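Local coordinates for capsule biosynthesis protein capD (Bacillus anthracis, PDB 3G9K) that cleaves the poly-gamma-D-glutamate capsule and joins it through an amide bond to meso-diaminopimelic acid of the peptidoglycan, at the interface of chains B and A. Coordinates in Å, arbitrary orientation; residue numbers count along the deposited sequence, not the author numbering. Chains: chain A, Capsule biosynthesis protein capD; chain B, Capsule biosynthesis protein capD.

The interface of chains B and A. Residues chain B 229-232; chain A 65-67, 70, 72, 93-94.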
HETATM    1  N   MSE B 229       6.264  -6.023  21.367  1.00 33.24           N
HETATM    2  CA  MSE B 229       6.889  -7.349  21.466  1.00 33.50           C
HETATM    3  C   MSE B 229       8.417  -7.305  21.373  1.00 33.50           C
HETATM    4  O   MSE B 229       9.049  -8.198  20.787  1.00 34.30           O
HETATM    5  CB  MSE B 229       6.299  -8.295  20.411  1.00 33.74           C
HETATM    6  CG  MSE B 229       4.868  -8.675  20.685  1.00 34.16           C
HETATM    7 SE   MSE B 229       4.738  -9.910  22.195  1.00 37.80          SE
HETATM    8  CE  MSE B 229       5.411 -11.529  21.331  1.00 36.11           C
ATOM      9  N   GLY B 230       9.011  -6.252  21.953  1.00 27.18           N
ATOM     10  CA  GLY B 230      10.452  -6.097  21.935  1.00 26.88           C
ATOM     11  C   GLY B 230      11.020  -5.566  20.633  1.00 27.29           C
ATOM     12  O   GLY B 230      12.254  -5.481  20.467  1.00 28.42           O
ATOM     13  N   TYR B 231      10.134  -5.196  19.711  1.00 26.41           N
ATOM     14  CA  TYR B 231      10.525  -4.534  18.464  1.00 26.19           C
ATOM     15  C   TYR B 231      10.356  -3.049  18.621  1.00 25.83           C
ATOM     16  O   TYR B 231       9.361  -2.594  19.194  1.00 24.36           O
ATOM     17  CB  TYR B 231       9.599  -4.946  17.327  1.00 26.35           C
ATOM     18  CG  TYR B 231       9.752  -6.353  16.816  1.00 26.11           C
ATOM     19  CD1 TYR B 231       8.948  -7.380  17.317  1.00 28.14           C
ATOM     20  CD2 TYR B 231      10.648  -6.657  15.785  1.00 25.86           C
ATOM     21  CE1 TYR B 231       9.038  -8.644  16.843  1.00 27.23           C
ATOM     22  CE2 TYR B 231      10.747  -7.961  15.290  1.00 27.29           C
ATOM     23  CZ  TYR B 231       9.919  -8.945  15.822  1.00 28.37           C
ATOM     24  OH  TYR B 231       9.975 -10.244  15.379  1.00 27.09           O
ATOM     25  N   ASP B 232      11.300  -2.281  18.099  1.00 26.11           N
ATOM     26  CA  ASP B 232      10.980  -0.872  17.819  1.00 26.53           C
ATOM     27  C   ASP B 232      10.138  -0.879  16.539  1.00 26.43           C
ATOM     28  O   ASP B 232      10.468  -1.606  15.589  1.00 27.32           O
ATOM     29  CB  ASP B 232      12.221  -0.036  17.579  1.00 27.62           C
ATOM     30  CG  ASP B 232      13.121   0.045  18.778  1.00 29.73           C
ATOM     31  OD1 ASP B 232      12.652   0.400  19.876  1.00 29.64           O
ATOM     32  OD2 ASP B 232      14.313  -0.223  18.582  1.00 33.47           O
TER
ATOM     33  N   LEU A  65       9.500  -3.000  11.546  1.00 21.72           N
ATOM     34  CA  LEU A  65       9.768  -3.470  12.900  1.00 23.01           C
ATOM     35  C   LEU A  65      11.222  -3.880  13.000  1.00 23.59           C
ATOM     36  O   LEU A  65      11.705  -4.600  12.139  1.00 23.49           O
ATOM     37  CB  LEU A  65       8.925  -4.699  13.190  1.00 22.61           C
ATOM     38  CG  LEU A  65       7.417  -4.446  13.274  1.00 22.36           C
ATOM     39  CD1 LEU A  65       6.737  -4.698  11.958  1.00 22.99           C
ATOM     40  CD2 LEU A  65       6.786  -5.301  14.378  1.00 19.58           C
ATOM     41  N   LYS A  66      11.929  -3.446  14.045  1.00 25.67           N
ATOM     42  CA  LYS A  66      13.335  -3.822  14.200  1.00 26.95           C
ATOM     43  C   LYS A  66      13.663  -4.187  15.642  1.00 28.25           C
ATOM     44  O   LYS A  66      13.266  -3.494  16.586  1.00 27.82           O
ATOM     45  CB  LYS A  66      14.284  -2.696  13.760  1.00 27.42           C
ATOM     46  CG  LYS A  66      14.141  -2.251  12.315  1.00 27.29           C
ATOM     47  CD  LYS A  66      15.054  -1.101  11.942  1.00 28.98           C
ATOM     48  CE  LYS A  66      16.518  -1.519  11.807  1.00 32.59           C
ATOM     49  NZ  LYS A  66      17.386  -0.425  11.214  1.00 32.03           N
ATOM     50  N   LYS A  67      14.414  -5.279  15.757  1.00 30.15           N
ATOM     51  CA  LYS A  67      15.013  -5.769  17.007  1.00 30.90           C
ATOM     52  C   LYS A  67      16.428  -6.122  16.707  1.00 31.94           C
ATOM     53  O   LYS A  67      16.774  -6.334  15.545  1.00 30.41           O
ATOM     54  CB  LYS A  67      14.397  -7.093  17.377  1.00 31.68           C
ATOM     55  CG  LYS A  67      13.405  -7.005  18.446  1.00 33.10           C
ATOM     56  CD  LYS A  67      12.922  -8.383  18.824  1.00 33.39           C
ATOM     57  CE  LYS A  67      12.587  -9.201  17.618  1.00 35.90           C
ATOM     58  NZ  LYS A  67      13.640 -10.181  17.244  1.00 37.44           N
ATOM     59  N   GLU A  70      16.751  -8.944  13.957  1.00 29.97           N
ATOM     60  CA  GLU A  70      15.674  -9.056  12.959  1.00 29.31           C
ATOM     61  C   GLU A  70      15.101  -7.722  12.476  1.00 28.47           C
ATOM     62  O   GLU A  70      14.830  -6.827  13.277  1.00 28.92           O
ATOM     63  CB  GLU A  70      14.527  -9.928  13.483  1.00 29.41           C
ATOM     64  CG  GLU A  70      13.536 -10.305  12.377  1.00 30.44           C
ATOM     65  CD  GLU A  70      12.414 -11.223  12.835  1.00 30.23           C
ATOM     66  OE1 GLU A  70      11.473 -10.749  13.486  1.00 36.41           O
ATOM     67  OE2 GLU A  70      12.467 -12.418  12.533  1.00 34.63           O
ATOM     68  N   ILE A  72      11.903  -6.306   9.913  1.00 22.63           N
ATOM     69  CA  ILE A  72      10.713  -6.630   9.142  1.00 21.38           C
ATOM     70  C   ILE A  72      10.152  -5.374   8.481  1.00 20.38           C
ATOM     71  O   ILE A  72       9.973  -4.365   9.129  1.00 20.45           O
ATOM     72  CB  ILE A  72       9.572  -7.237   9.987  1.00 20.52           C
ATOM     73  CG1 ILE A  72      10.011  -8.492  10.717  1.00 21.53           C
ATOM     74  CG2 ILE A  72       8.361  -7.578   9.116  1.00 21.19           C
ATOM     75  CD1 ILE A  72       8.972  -8.899  11.784  1.00 21.28           C
ATOM     76  N   TYR A  93       2.695 -13.927  14.356  1.00 24.91           N
ATOM     77  CA  TYR A  93       4.088 -14.049  13.976  1.00 25.32           C
ATOM     78  C   TYR A  93       4.990 -13.877  15.192  1.00 26.20           C
ATOM     79  O   TYR A  93       5.920 -14.671  15.402  1.00 25.80           O
ATOM     80  CB  TYR A  93       4.497 -13.054  12.863  1.00 25.53           C
ATOM     81  CG  TYR A  93       5.968 -13.191  12.506  1.00 24.11           C
ATOM     82  CD1 TYR A  93       6.422 -14.285  11.772  1.00 23.12           C
ATOM     83  CD2 TYR A  93       6.908 -12.276  12.977  1.00 24.42           C
ATOM     84  CE1 TYR A  93       7.746 -14.442  11.493  1.00 22.85           C
ATOM     85  CE2 TYR A  93       8.242 -12.428  12.700  1.00 26.09           C
ATOM     86  CZ  TYR A  93       8.656 -13.516  11.943  1.00 26.38           C
ATOM     87  OH  TYR A  93       9.997 -13.675  11.682  1.00 27.84           O
ATOM     88  N   THR A  94       4.704 -12.858  15.995  1.00 26.88           N
ATOM     89  CA  THR A  94       5.587 -12.488  17.092  1.00 28.17           C
ATOM     90  C   THR A  94       5.435 -13.427  18.272  1.00 29.51           C
ATOM     91  O   THR A  94       6.334 -13.511  19.097  1.00 30.90           O
ATOM     92  CB  THR A  94       5.332 -11.055  17.598  1.00 27.81           C
ATOM     93  OG1 THR A  94       3.926 -10.873  17.850  1.00 26.75           O
ATOM     94  CG2 THR A  94       5.859 -10.023  16.573  1.00 25.94           C
TER
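B:Tyr231 lies flat between A:Lys67 and A:Leu65 and reaches A:Glu70 with its hydroxyl, a compact example of one aromatic side chain knitting together two chains cut from a single precursor. Its CG stands anti to its own carbonyl carbon (chi1 -72°), and the ring extends from the start of strand 231-235 of chain B toward strands 63-67 and 70-75 and helix 82-94 of chain A. The butyl chain of A:Lys67, bent at chi3 and chi4, brings CE over one face, 3.4 Å from the centroid of the B:Tyr231 ring and displaced toward the rim, in a CH-pi contact. On the opposite face lies CD2 of A:Leu65, 4.0 Å from CG of B:Tyr231. The methyl CG2 of A:Thr94 approaches the CE1 rim from the A:Leu65 side, 3.5 Å from CE1 of B:Tyr231, while the gamma-methylene and terminal methyl of selenomethionine B:Met229 rest against the same threonine.

At the tip, the phenol OH of B:Tyr231 donates a hydrogen bond of 2.5 Å to the carboxylate oxygen OE1 of A:Glu70, meeting it nearly along the C-O axis. Ring and carboxylate planes differ by 15°, leaving OE1 at the ring edge. A:Glu70 arrives with CG anti to its backbone N (chi1 -168°) and an extended chain beyond. As second-shell support, A:Tyr93 OH donates to A:Glu70 OE2 at 2.9 Å from above the carboxylate plane. Held through both oxygens, the carboxylate should turn less freely, and, if it is ionised, the bonds would help stabilise its charge.

The centre of the contact lies about 23 Å from the nucleophile A:Thr1, so this patch does not touch the catalytic residue; its interlocking contacts are consistent with a part in holding the processed chains together. At the residue following the tyrosine, B:Asp232 and A:Lys66 form an antiparallel bridge: B:Asp232 N donates to A:Lys66 O at 2.8 Å, and A:Lys66 N returns a bond to B:Asp232 O.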